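Local coordinates for RagB/SusD domain protein (Flavobacterium johnsoniae, PDB 5J5U), which probably binds chitin chains at the cell surface, as a SusD homolog encoded in the polysaccharide utilization locus with which this bacterium converts recalcitrant chitin, at residues R114-Y119 and D141-I146; A210-G215 and A358-K363; S60-V65 and G442-R447; I369-V374 and W408-F413. All coordinates share one frame; numbering follows the deposited sequence.

Interaction 1: residues R114-Y119 and D141-I146; sequences RLTDIY and DKQQDI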
loop_
_atom_site.group_PDB
_atom_site.type_symbol
_atom_site.label_atom_id
_atom_site.label_comp_id
_atom_site.label_asym_id
_atom_site.label_seq_id
_atom_site.Cartn_x
_atom_site.Cartn_y
_atom_site.Cartn_z
ATOM N N ARG A 114 -2.277 -2.561 8.054
ATOM C CA ARG A 114 -2.843 -1.377 7.425
ATOM C C ARG A 114 -3.511 -0.514 8.523
ATOM O O ARG A 114 -3.259 0.709 8.627
ATOM C CB ARG A 114 -3.833 -1.774 6.313
ATOM C CG ARG A 114 -3.163 -2.538 5.110
ATOM C CD ARG A 114 -4.120 -3.484 4.391
ATOM N NE ARG A 114 -5.084 -4.068 5.321
ATOM C CZ ARG A 114 -6.326 -4.427 5.018
ATOM N NH1 ARG A 114 -6.778 -4.309 3.780
ATOM N NH2 ARG A 114 -7.123 -4.906 5.969
ATOM N N LEU A 115 -4.271 -1.179 9.397
ATOM C CA LEU A 115 -5.047 -0.509 10.430
ATOM C C LEU A 115 -4.187 0.404 11.319
ATOM O O LEU A 115 -4.423 1.620 11.379
ATOM C CB LEU A 115 -5.796 -1.544 11.282
ATOM C CG LEU A 115 -6.921 -1.030 12.188
ATOM C CD1 LEU A 115 -7.987 -0.320 11.384
ATOM C CD2 LEU A 115 -7.546 -2.190 12.921
ATOM N N THR A 116 -3.172 -0.170 11.967
ATOM C CA THR A 116 -2.344 0.605 12.891
ATOM C C THR A 116 -1.613 1.674 12.070
ATOM O O THR A 116 -1.548 2.855 12.468
ATOM C CB THR A 116 -1.372 -0.307 13.721
ATOM O OG1 THR A 116 -0.579 0.481 14.616
ATOM C CG2 THR A 116 -0.476 -1.214 12.826
ATOM N N ASP A 117 -1.176 1.301 10.864
ATOM C CA ASP A 117 -0.382 2.238 10.078
ATOM C C ASP A 117 -1.213 3.489 9.743
ATOM O O ASP A 117 -0.664 4.597 9.599
ATOM C CB ASP A 117 0.133 1.579 8.820
ATOM C CG ASP A 117 1.386 0.762 9.069
ATOM O OD1 ASP A 117 1.890 0.789 10.216
ATOM O OD2 ASP A 117 1.865 0.108 8.104
ATOM N N ILE A 118 -2.532 3.318 9.648
ATOM C CA ILE A 118 -3.380 4.462 9.347
ATOM C C ILE A 118 -3.824 5.185 10.657
ATOM O O ILE A 118 -3.884 6.425 10.687
ATOM C CB ILE A 118 -4.575 4.045 8.488
ATOM C CG1 ILE A 118 -4.137 3.875 7.030
ATOM C CG2 ILE A 118 -5.680 5.098 8.522
ATOM C CD1 ILE A 118 -3.814 5.208 6.347
ATOM N N TYR A 119 -4.104 4.453 11.743
ATOM C CA TYR A 119 -4.705 5.147 12.903
ATOM C C TYR A 119 -3.791 5.247 14.109
ATOM O O TYR A 119 -4.082 5.981 15.055
ATOM C CB TYR A 119 -6.010 4.473 13.321
ATOM C CG TYR A 119 -7.065 4.452 12.239
ATOM C CD1 TYR A 119 -7.873 5.555 12.010
ATOM C CD2 TYR A 119 -7.259 3.314 11.442
ATOM C CE1 TYR A 119 -8.858 5.539 11.021
ATOM C CE2 TYR A 119 -8.237 3.294 10.435
ATOM C CZ TYR A 119 -9.039 4.422 10.247
ATOM O OH TYR A 119 -10.013 4.434 9.261
ATOM N N ASP A 141 -3.877 -0.960 21.868
ATOM C CA ASP A 141 -2.469 -1.338 22.085
ATOM C C ASP A 141 -1.552 -0.232 21.591
ATOM O O ASP A 141 -1.816 0.367 20.544
ATOM C CB ASP A 141 -2.076 -2.635 21.370
ATOM C CG ASP A 141 -2.946 -3.817 21.744
ATOM O OD1 ASP A 141 -3.611 -3.798 22.794
ATOM O OD2 ASP A 141 -2.956 -4.796 20.971
ATOM N N LYS A 142 -0.472 0.030 22.320
ATOM C CA LYS A 142 0.559 0.903 21.799
ATOM C C LYS A 142 1.133 0.309 20.508
ATOM O O LYS A 142 1.440 -0.896 20.441
ATOM C CB LYS A 142 1.662 1.113 22.832
ATOM C CG LYS A 142 1.233 1.902 24.044
ATOM C CD LYS A 142 2.273 1.819 25.149
ATOM C CE LYS A 142 3.631 2.378 24.707
ATOM N NZ LYS A 142 4.452 2.881 25.858
ATOM N N GLN A 143 1.289 1.161 19.492
ATOM C CA GLN A 143 1.754 0.701 18.180
ATOM C C GLN A 143 3.077 -0.061 18.279
ATOM O O GLN A 143 3.254 -1.081 17.613
ATOM C CB GLN A 143 1.894 1.876 17.197
ATOM C CG GLN A 143 2.291 1.434 15.775
ATOM C CD GLN A 143 2.390 2.589 14.777
ATOM O OE1 GLN A 143 3.258 3.467 14.899
ATOM N NE2 GLN A 143 1.513 2.578 13.770
ATOM N N GLN A 144 3.970 0.382 19.154
ATOM C CA GLN A 144 5.240 -0.324 19.349
ATOM C C GLN A 144 5.015 -1.806 19.728
ATOM O O GLN A 144 5.665 -2.713 19.184
ATOM C CB GLN A 144 6.091 0.372 20.414
ATOM C CG GLN A 144 7.360 -0.390 20.794
ATOM C CD GLN A 144 8.274 0.401 21.710
ATOM O OE1 GLN A 144 7.810 1.134 22.578
ATOM N NE2 GLN A 144 9.577 0.240 21.533
ATOM N N ASP A 145 4.092 -2.042 20.652
ATOM C CA ASP A 145 3.772 -3.406 21.066
ATOM C C ASP A 145 3.085 -4.167 19.927
ATOM O O ASP A 145 3.304 -5.365 19.760
ATOM C CB ASP A 145 2.898 -3.411 22.343
ATOM C CG ASP A 145 3.589 -2.732 23.523
ATOM O OD1 ASP A 145 4.818 -2.851 23.613
ATOM O OD2 ASP A 145 2.929 -2.088 24.358
ATOM N N ILE A 146 2.252 -3.478 19.152
ATOM C CA ILE A 146 1.558 -4.122 18.043
ATOM C C ILE A 146 2.609 -4.643 17.089
ATOM O O ILE A 146 2.536 -5.770 16.617
ATOM C CB ILE A 146 0.587 -3.165 17.287
ATOM C CG1 ILE A 146 -0.558 -2.680 18.193
ATOM C CG2 ILE A 146 0.001 -3.846 16.064
ATOM C CD1 ILE A 146 -1.610 -1.819 17.478
#

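Interaction 2: residues A210-G215 and A358-K363; sequences AAFQNG and ADFYKK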
loop_
_atom_site.group_PDB
_atom_site.type_symbol
_atom_site.label_atom_id
_atom_site.label_comp_id
_atom_site.label_asym_id
_atom_site.label_seq_id
_atom_site.Cartn_x
_atom_site.Cartn_y
_atom_site.Cartn_z
ATOM N N ALA A 210 16.922 -10.731 9.736
ATOM C CA ALA A 210 16.183 -11.983 9.957
ATOM C C ALA A 210 15.261 -12.338 8.782
ATOM O O ALA A 210 15.209 -13.501 8.336
ATOM C CB ALA A 210 15.389 -11.907 11.227
ATOM N N ALA A 211 14.558 -11.328 8.265
ATOM C CA ALA A 211 13.644 -11.528 7.148
ATOM C C ALA A 211 14.420 -11.999 5.927
ATOM O O ALA A 211 14.057 -12.971 5.263
ATOM C CB ALA A 211 12.886 -10.242 6.840
ATOM N N PHE A 212 15.503 -11.292 5.648
ATOM C CA PHE A 212 16.349 -11.579 4.511
ATOM C C PHE A 212 16.885 -13.010 4.531
ATOM O O PHE A 212 16.863 -13.709 3.514
ATOM C CB PHE A 212 17.506 -10.582 4.478
ATOM C CG PHE A 212 18.477 -10.823 3.370
ATOM C CD1 PHE A 212 18.026 -11.063 2.083
ATOM C CD2 PHE A 212 19.839 -10.810 3.613
ATOM C CE1 PHE A 212 18.917 -11.279 1.056
ATOM C CE2 PHE A 212 20.736 -11.027 2.593
ATOM C CZ PHE A 212 20.273 -11.263 1.310
ATOM N N GLN A 213 17.327 -13.466 5.699
ATOM C CA GLN A 213 17.971 -14.766 5.762
ATOM C C GLN A 213 16.942 -15.887 5.753
ATOM O O GLN A 213 17.174 -16.926 5.138
ATOM C CB GLN A 213 18.872 -14.843 6.994
ATOM C CG GLN A 213 20.023 -13.839 6.934
ATOM C CD GLN A 213 21.053 -14.027 8.037
ATOM O OE1 GLN A 213 20.722 -14.395 9.167
ATOM N NE2 GLN A 213 22.314 -13.780 7.708
ATOM N N ASN A 214 15.775 -15.661 6.351
ATOM C CA ASN A 214 14.719 -16.664 6.271
ATOM C C ASN A 214 14.191 -16.827 4.837
ATOM O O ASN A 214 13.663 -17.884 4.468
ATOM C CB ASN A 214 13.556 -16.294 7.196
ATOM C CG ASN A 214 13.877 -16.489 8.660
ATOM O OD1 ASN A 214 15.036 -16.687 9.035
ATOM N ND2 ASN A 214 12.849 -16.415 9.504
ATOM N N GLY A 215 14.308 -15.770 4.038
ATOM C CA GLY A 215 13.960 -15.830 2.627
ATOM C C GLY A 215 12.702 -15.099 2.183
ATOM O O GLY A 215 11.591 -15.563 2.434
ATOM N N ALA A 358 22.904 -1.300 -5.091
ATOM C CA ALA A 358 22.661 -1.045 -6.514
ATOM C C ALA A 358 22.029 -2.240 -7.225
ATOM O O ALA A 358 21.137 -2.069 -8.073
ATOM C CB ALA A 358 23.963 -0.649 -7.209
ATOM N N ASP A 359 22.462 -3.446 -6.866
ATOM C CA ASP A 359 21.971 -4.644 -7.532
ATOM C C ASP A 359 20.542 -4.985 -7.089
ATOM O O ASP A 359 19.671 -5.308 -7.914
ATOM C CB ASP A 359 22.909 -5.816 -7.226
ATOM C CG ASP A 359 24.228 -5.731 -7.988
ATOM O OD1 ASP A 359 24.209 -5.629 -9.238
ATOM O OD2 ASP A 359 25.290 -5.734 -7.328
ATOM N N PHE A 360 20.296 -4.865 -5.788
ATOM C CA PHE A 360 18.949 -4.983 -5.235
ATOM C C PHE A 360 17.996 -3.971 -5.888
ATOM O O PHE A 360 16.886 -4.303 -6.277
ATOM C CB PHE A 360 18.971 -4.751 -3.722
ATOM C CG PHE A 360 19.376 -5.953 -2.908
ATOM C CD1 PHE A 360 18.762 -7.184 -3.105
ATOM C CD2 PHE A 360 20.346 -5.838 -1.916
ATOM C CE1 PHE A 360 19.113 -8.282 -2.342
ATOM C CE2 PHE A 360 20.703 -6.927 -1.149
ATOM C CZ PHE A 360 20.089 -8.157 -1.366
ATOM N N TYR A 361 18.468 -2.737 -6.013
ATOM C CA TYR A 361 17.711 -1.662 -6.635
ATOM C C TYR A 361 17.321 -2.014 -8.069
ATOM O O TYR A 361 16.147 -1.873 -8.460
ATOM C CB TYR A 361 18.533 -0.381 -6.602
ATOM C CG TYR A 361 17.858 0.826 -7.203
ATOM C CD1 TYR A 361 16.860 1.505 -6.515
ATOM C CD2 TYR A 361 18.258 1.323 -8.442
ATOM C CE1 TYR A 361 16.257 2.626 -7.060
ATOM C CE2 TYR A 361 17.668 2.434 -8.994
ATOM C CZ TYR A 361 16.667 3.084 -8.306
ATOM O OH TYR A 361 16.089 4.201 -8.871
ATOM N N LYS A 362 18.305 -2.470 -8.846
ATOM C CA LYS A 362 18.075 -2.813 -10.244
ATOM C C LYS A 362 17.032 -3.906 -10.356
ATOM O O LYS A 362 16.090 -3.807 -11.160
ATOM C CB LYS A 362 19.378 -3.261 -10.902
ATOM C CG LYS A 362 20.380 -2.133 -11.122
ATOM C CD LYS A 362 21.735 -2.660 -11.580
ATOM C CE LYS A 362 22.658 -1.531 -11.977
ATOM N NZ LYS A 362 23.906 -2.070 -12.584
ATOM N N LYS A 363 17.184 -4.934 -9.523
ATOM C CA LYS A 363 16.245 -6.052 -9.538
ATOM C C LYS A 363 14.836 -5.579 -9.158
ATOM O O LYS A 363 13.832 -6.047 -9.716
ATOM C CB LYS A 363 16.708 -7.155 -8.576
ATOM C CG LYS A 363 17.970 -7.894 -9.017
ATOM C CD LYS A 363 18.492 -8.836 -7.929
ATOM C CE LYS A 363 19.906 -9.325 -8.247
ATOM N NZ LYS A 363 20.500 -10.188 -7.179
#

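Interaction 3: residues S60-V65 and G442-R447; sequences SKFKKV and GVVPTR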
loop_
_atom_site.group_PDB
_atom_site.type_symbol
_atom_site.label_atom_id
_atom_site.label_comp_id
_atom_site.label_asym_id
_atom_site.label_seq_id
_atom_site.Cartn_x
_atom_site.Cartn_y
_atom_site.Cartn_z
ATOM N N SER A 60 -6.694 15.252 -2.362
ATOM C CA SER A 60 -5.636 16.068 -2.908
ATOM C C SER A 60 -5.496 17.398 -2.134
ATOM O O SER A 60 -4.400 17.779 -1.746
ATOM C CB SER A 60 -5.921 16.308 -4.392
ATOM O OG SER A 60 -4.744 16.629 -5.075
ATOM N N LYS A 61 -6.621 18.067 -1.873
ATOM C CA LYS A 61 -6.599 19.374 -1.200
ATOM C C LYS A 61 -6.681 19.307 0.341
ATOM O O LYS A 61 -6.444 20.314 0.997
ATOM C CB LYS A 61 -7.745 20.244 -1.719
ATOM C CG LYS A 61 -7.656 20.557 -3.184
ATOM C CD LYS A 61 -8.614 21.677 -3.587
ATOM C CE LYS A 61 -10.063 21.312 -3.414
ATOM N NZ LYS A 61 -10.981 22.372 -3.987
ATOM N N PHE A 62 -7.001 18.130 0.891
ATOM C CA PHE A 62 -7.145 17.879 2.341
ATOM C C PHE A 62 -8.437 18.465 2.956
ATOM O O PHE A 62 -8.437 19.516 3.582
ATOM C CB PHE A 62 -5.921 18.398 3.108
ATOM C CG PHE A 62 -4.600 18.032 2.459
ATOM C CD1 PHE A 62 -4.457 16.821 1.770
ATOM C CD2 PHE A 62 -3.509 18.901 2.532
ATOM C CE1 PHE A 62 -3.267 16.480 1.177
ATOM C CE2 PHE A 62 -2.309 18.582 1.948
ATOM C CZ PHE A 62 -2.175 17.367 1.254
ATOM N N LYS A 63 -9.540 17.763 2.760
ATOM C CA LYS A 63 -10.793 18.102 3.405
ATOM C C LYS A 63 -11.341 16.861 4.132
ATOM O O LYS A 63 -11.265 15.749 3.612
ATOM C CB LYS A 63 -11.812 18.627 2.387
ATOM C CG LYS A 63 -11.431 19.929 1.750
ATOM C CD LYS A 63 -12.593 20.518 0.969
ATOM C CE LYS A 63 -12.162 21.775 0.229
ATOM N NZ LYS A 63 -13.305 22.335 -0.510
ATOM N N LYS A 64 -11.864 17.056 5.338
ATOM C CA LYS A 64 -12.330 15.950 6.168
ATOM C C LYS A 64 -13.739 15.520 5.847
ATOM O O LYS A 64 -14.633 16.353 5.721
ATOM C CB LYS A 64 -12.282 16.317 7.655
ATOM C CG LYS A 64 -10.952 16.764 8.135
ATOM C CD LYS A 64 -10.783 16.403 9.596
ATOM C CE LYS A 64 -11.546 17.334 10.506
ATOM N NZ LYS A 64 -11.047 17.239 11.918
ATOM N N VAL A 65 -13.916 14.212 5.729
ATOM C CA VAL A 65 -15.235 13.566 5.708
ATOM C C VAL A 65 -15.078 12.371 6.639
ATOM O O VAL A 65 -14.240 11.477 6.375
ATOM C CB VAL A 65 -15.670 13.088 4.292
ATOM C CG1 VAL A 65 -17.100 12.550 4.321
ATOM C CG2 VAL A 65 -15.563 14.217 3.268
ATOM N N GLY A 442 -2.284 23.113 3.427
ATOM C CA GLY A 442 -1.365 22.399 2.558
ATOM C C GLY A 442 -0.465 21.425 3.290
ATOM O O GLY A 442 0.464 20.891 2.698
ATOM N N VAL A 443 -0.716 21.218 4.581
ATOM C CA VAL A 443 0.049 20.253 5.374
ATOM C C VAL A 443 -0.490 18.835 5.160
ATOM O O VAL A 443 -1.681 18.582 5.401
ATOM C CB VAL A 443 -0.013 20.589 6.868
ATOM C CG1 VAL A 443 0.830 19.584 7.663
ATOM C CG2 VAL A 443 0.488 22.022 7.105
ATOM N N VAL A 444 0.350 17.900 4.722
ATOM C CA VAL A 444 -0.184 16.564 4.511
ATOM C C VAL A 444 -0.636 15.933 5.847
ATOM O O VAL A 444 0.096 15.912 6.824
ATOM C CB VAL A 444 0.801 15.639 3.796
ATOM C CG1 VAL A 444 0.103 14.297 3.420
ATOM C CG2 VAL A 444 1.348 16.314 2.559
ATOM N N PRO A 445 -1.883 15.466 5.889
ATOM C CA PRO A 445 -2.343 14.708 7.049
ATOM C C PRO A 445 -1.438 13.522 7.315
ATOM O O PRO A 445 -1.027 12.835 6.367
ATOM C CB PRO A 445 -3.749 14.271 6.639
ATOM C CG PRO A 445 -4.172 15.300 5.629
ATOM C CD PRO A 445 -2.931 15.598 4.861
ATOM N N THR A 446 -1.138 13.267 8.585
ATOM C CA THR A 446 -0.185 12.217 8.905
ATOM C C THR A 446 -0.823 10.995 9.581
ATOM O O THR A 446 -0.121 10.057 9.957
ATOM C CB THR A 446 0.968 12.768 9.769
ATOM O OG1 THR A 446 0.445 13.647 10.771
ATOM C CG2 THR A 446 1.954 13.545 8.871
ATOM N N ARG A 447 -2.145 11.013 9.727
ATOM C CA ARG A 447 -2.919 9.814 10.118
ATOM C C ARG A 447 -4.389 10.097 9.829
ATOM O O ARG A 447 -4.745 11.231 9.572
ATOM C CB ARG A 447 -2.728 9.465 11.597
ATOM C CG ARG A 447 -3.353 10.522 12.556
ATOM C CD ARG A 447 -3.116 10.220 14.048
ATOM N NE ARG A 447 -3.997 9.168 14.577
ATOM C CZ ARG A 447 -5.230 9.367 15.066
ATOM N NH1 ARG A 447 -5.754 10.580 15.082
ATOM N NH2 ARG A 447 -5.952 8.339 15.529
#

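Interaction 4: residues I369-V374 and W408-F413; sequences IKQLEV and WITYLF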
loop_
_atom_site.group_PDB
_atom_site.type_symbol
_atom_site.label_atom_id
_atom_site.label_comp_id
_atom_site.label_asym_id
_atom_site.label_seq_id
_atom_site.Cartn_x
_atom_site.Cartn_y
_atom_site.Cartn_z
ATOM N N ILE A 369 8.551 -2.976 -13.145
ATOM C CA ILE A 369 8.166 -2.786 -14.542
ATOM C C ILE A 369 7.418 -4.008 -15.054
ATOM O O ILE A 369 6.413 -3.872 -15.758
ATOM C CB ILE A 369 9.388 -2.504 -15.441
ATOM C CG1 ILE A 369 10.044 -1.187 -15.035
ATOM C CG2 ILE A 369 8.974 -2.415 -16.909
ATOM C CD1 ILE A 369 11.399 -0.970 -15.669
ATOM N N LYS A 370 7.860 -5.198 -14.658
ATOM C CA LYS A 370 7.214 -6.414 -15.148
ATOM C C LYS A 370 5.957 -6.800 -14.393
ATOM O O LYS A 370 5.147 -7.563 -14.923
ATOM C CB LYS A 370 8.188 -7.607 -15.135
ATOM C CG LYS A 370 9.216 -7.564 -16.275
ATOM C CD LYS A 370 10.239 -8.706 -16.242
ATOM C CE LYS A 370 11.170 -8.609 -17.463
ATOM N NZ LYS A 370 12.150 -9.725 -17.559
ATOM N N GLN A 371 5.787 -6.302 -13.165
ATOM C CA GLN A 371 4.636 -6.726 -12.362
ATOM C C GLN A 371 3.331 -6.207 -12.964
ATOM O O GLN A 371 2.260 -6.739 -12.699
ATOM C CB GLN A 371 4.778 -6.249 -10.908
ATOM C CG GLN A 371 4.221 -4.855 -10.654
ATOM C CD GLN A 371 4.594 -4.303 -9.292
ATOM O OE1 GLN A 371 5.601 -4.697 -8.704
ATOM N NE2 GLN A 371 3.784 -3.377 -8.787
ATOM N N LEU A 372 3.435 -5.183 -13.802
ATOM C CA LEU A 372 2.259 -4.590 -14.433
ATOM C C LEU A 372 1.641 -5.502 -15.500
ATOM O O LEU A 372 0.495 -5.308 -15.913
ATOM C CB LEU A 372 2.619 -3.242 -15.064
ATOM C CG LEU A 372 3.163 -2.117 -14.187
ATOM C CD1 LEU A 372 3.199 -0.842 -15.001
ATOM C CD2 LEU A 372 2.308 -1.915 -12.950
ATOM N N GLU A 373 2.391 -6.507 -15.935
ATOM C CA GLU A 373 1.905 -7.382 -16.992
ATOM C C GLU A 373 0.632 -8.110 -16.574
ATOM O O GLU A 373 -0.292 -8.286 -17.366
ATOM C CB GLU A 373 2.987 -8.383 -17.375
ATOM C CG GLU A 373 4.220 -7.736 -17.999
ATOM C CD GLU A 373 5.307 -8.744 -18.309
ATOM O OE1 GLU A 373 5.024 -9.964 -18.281
ATOM O OE2 GLU A 373 6.453 -8.319 -18.549
ATOM N N VAL A 374 0.555 -8.477 -15.302
ATOM C CA VAL A 374 -0.582 -9.251 -14.830
ATOM C C VAL A 374 -1.867 -8.429 -14.920
ATOM O O VAL A 374 -2.955 -8.988 -14.907
ATOM C CB VAL A 374 -0.357 -9.751 -13.390
ATOM C CG1 VAL A 374 -0.307 -8.592 -12.412
ATOM C CG2 VAL A 374 -1.428 -10.757 -13.003
ATOM N N TRP A 408 7.375 4.187 -4.263
ATOM C CA TRP A 408 6.191 4.996 -4.488
ATOM C C TRP A 408 5.552 4.615 -5.825
ATOM O O TRP A 408 4.318 4.617 -5.964
ATOM C CB TRP A 408 6.575 6.486 -4.425
ATOM C CG TRP A 408 5.496 7.429 -4.792
ATOM C CD1 TRP A 408 4.368 7.701 -4.073
ATOM C CD2 TRP A 408 5.441 8.261 -5.956
ATOM N NE1 TRP A 408 3.604 8.637 -4.727
ATOM C CE2 TRP A 408 4.244 9.002 -5.883
ATOM C CE3 TRP A 408 6.293 8.459 -7.050
ATOM C CZ2 TRP A 408 3.874 9.919 -6.865
ATOM C CZ3 TRP A 408 5.925 9.368 -8.022
ATOM C CH2 TRP A 408 4.734 10.096 -7.920
ATOM N N ILE A 409 6.388 4.241 -6.795
ATOM C CA ILE A 409 5.857 3.777 -8.077
ATOM C C ILE A 409 5.347 2.344 -7.949
ATOM O O ILE A 409 4.271 2.004 -8.434
ATOM C CB ILE A 409 6.910 3.886 -9.201
ATOM C CG1 ILE A 409 7.228 5.368 -9.448
ATOM C CG2 ILE A 409 6.388 3.255 -10.486
ATOM C CD1 ILE A 409 8.273 5.627 -10.504
ATOM N N THR A 410 6.102 1.523 -7.244
ATOM C CA THR A 410 5.758 0.127 -7.024
ATOM C C THR A 410 4.450 -0.024 -6.236
ATOM O O THR A 410 3.667 -0.947 -6.507
ATOM C CB THR A 410 6.931 -0.586 -6.304
ATOM O OG1 THR A 410 7.985 -0.798 -7.255
ATOM C CG2 THR A 410 6.523 -1.923 -5.732
ATOM N N TYR A 411 4.196 0.905 -5.308
ATOM C CA TYR A 411 2.991 0.881 -4.484
ATOM C C TYR A 411 1.791 1.525 -5.130
ATOM O O TYR A 411 0.792 1.780 -4.453
ATOM C CB TYR A 411 3.233 1.580 -3.153
ATOM C CG TYR A 411 4.086 0.813 -2.175
ATOM C CD1 TYR A 411 3.898 -0.552 -1.962
ATOM C CD2 TYR A 411 5.096 1.446 -1.489
ATOM C CE1 TYR A 411 4.697 -1.258 -1.066
ATOM C CE2 TYR A 411 5.884 0.766 -0.585
ATOM C CZ TYR A 411 5.692 -0.580 -0.378
ATOM O OH TYR A 411 6.505 -1.233 0.529
ATOM N N LEU A 412 1.875 1.812 -6.425
ATOM C CA LEU A 412 0.718 2.342 -7.142
ATOM C C LEU A 412 -0.423 1.329 -7.074
ATOM O O LEU A 412 -0.166 0.129 -7.123
ATOM C CB LEU A 412 1.087 2.670 -8.587
ATOM C CG LEU A 412 0.074 3.507 -9.359
ATOM C CD1 LEU A 412 -0.090 4.838 -8.669
ATOM C CD2 LEU A 412 0.519 3.686 -10.847
ATOM N N PHE A 413 -1.657 1.816 -6.907
ATOM C CA PHE A 413 -2.843 0.986 -6.654
ATOM C C PHE A 413 -2.849 0.331 -5.261
ATOM O O PHE A 413 -3.843 -0.287 -4.875
ATOM C CB PHE A 413 -3.003 -0.098 -7.733
ATOM C CG PHE A 413 -2.894 0.436 -9.132
ATOM C CD1 PHE A 413 -3.602 1.561 -9.510
ATOM C CD2 PHE A 413 -2.033 -0.154 -10.054
ATOM C CE1 PHE A 413 -3.485 2.073 -10.790
ATOM C CE2 PHE A 413 -1.915 0.349 -11.331
ATOM C CZ PHE A 413 -2.644 1.456 -11.706
#

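Interaction 1: residues R114-Y119 and D141-I146
Within the largely helical fold of this SusD-like, TPR-clan protein, a buried contact between the end of helix 98-119 and the first turn of helix 143-160 is carried by T116 and Q143, with I146 at its flank. Q143 reaches across with an extended chain, and its NE2 donates a hydrogen bond to T116 OG1 at 3.1 Å. The bond bends moderately, to 152° at the hydrogen, while the hydroxyl lies close to the amide plane, 12° out of it. The threonine hydroxyl stands opposite its own backbone N (chi1 -180°), which turns it toward the second helix. OG1 is engaged twice, since it is also hydrogen-bonded to the carbonyl oxygen of G120. The apolar part is smaller: I146 CD1 lies 4.1 Å from T116 CB, and the branch methyls T116 CG2 and I146 CG2 approach to 4.2 Å. The polar end of Q143 also engages W481, a residue that donates to D117 OD1 as well. D117 is further held by Y147 and by a salt bridge to R195. Around the junction, helix 66-90 packs against L115 and I118, and helix 415-425 brings Y419 and S420 onto I118 and D117.

Interaction 2: residues A210-G215 and A358-K363
F212 and F360 meet almost at a right angle, their ring planes 85° apart, in an offset edge-to-face pair that links helices 201-214 and 357-371. This is surface packing between two helices of the helical SusD-like fold. The edge of F360 is presented to the face of F212, and the centroids are 6.0 Å apart. F360 leads with the far end of its ring: CZ lies 4.1 Å from F212 CZ and just as far from F212 CE1, which fits the offset. Each side chain is directed at the opposing helix. In F212 the ring is swung opposite the backbone N (chi1 178°), whereas in F360 it lies beside the backbone N (chi1 -82°). The CA atoms of F212 and F360 are 12.1 Å apart, and the two rings span that distance. L344 of helix 337-349 touches both rings, and V353 also packs on F212, so the pair rests on a shared apolar floor near the protein surface. No hydrogen bond joins the segments. Their contact is small, resting on dispersion and on the mild attraction between the ring hydrogens of F360 and the pi cloud of F212.

Interaction 3: residues S60-V65 and G442-R447
F62, in the loop joining helices 53-60 and 66-90, presses its ring against residues 442-445 of the loop between helices 415-425 and 452-457, a loop-to-loop contact on the helical SusD-like fold. The tight part is a CH-pi interaction: P445 CD sits 3.7 Å from the centroid of the F62 ring, only 12° off the ring normal. The backbone of the second loop also closes in, with V443 O 3.4 Å from F62 CD2, and with G442 C at the ring edge, in its plane, 3.6 Å from F62 CE2. V444 CG2 adds an apolar touch at 3.9 Å from F62 CZ, and F45 of helix 31-45 packs against both V444 and P445. The loose side begins at V443, whose exposed side chain is directed away from residues 60-65, and includes the partly exposed G442 and V444. Both faces of the ring are covered: opposite the proline, S60 O stands 3.4 Å above the F62 ring plane, displaced toward its rim.

Interaction 4: residues I369-V374 and W408-F413
Q371 is the residue that reaches T410 from segment 369-374, and what precedes it faces elsewhere. I369 points its side chain away from residues 408-413, and K370 is occupied by a salt bridge to E366 and a hydrogen bond to Q382. At Q371 the chain turns to the partner. CG lies between the backbone N and the carbonyl carbon (chi1 88°), and the side chain then runs extended, delivering the amide to the end of helix 399-410. There NE2 donates a weak hydrogen bond to T410 O, 3.3 Å long and bent to 144° at the hydrogen. In this helical SusD-like fold the amide thus meets the carbonyl of the last helical residue of helix 399-410, for Y411 already leaves helical backbone angles. The two side chains run roughly perpendicular, and Q371 OE1 comes within 4.2 Å of T410 CG2. The threonine hydroxyl has a partner of its own in S338 OG. L372 follows, its CD2 5.1 Å from F413 CE2, in a looser apolar cluster where L279 of helix 276-279 touches L372, L412 and F413. E373 N then bonds to K370 O at 3.1 Å, and the chain continues through V374 in a 3-10 turn.

How the interactions relate
From the N terminus, interaction 3 opens first, at residues 60-65, and is completed only at 442-447, so its loop encloses the other three contacts. Interaction 1 closes a short loop, with no helix among its modelled residues, between helices 98-119 and 143-160. Interaction 2 then spans a long excursion from helix 201-214 to helix 357-371, and interaction 4 links that same helix to helix 399-410. These three follow in series and none cross. Interactions 1 and 3 touch through Y119 O and R447 NH2, 3.0 Å apart, a probable hydrogen bond. Interactions 2 and 4 approach to about 7 Å between nearest atoms, while interaction 4 lies across the chain's centre from interaction 1.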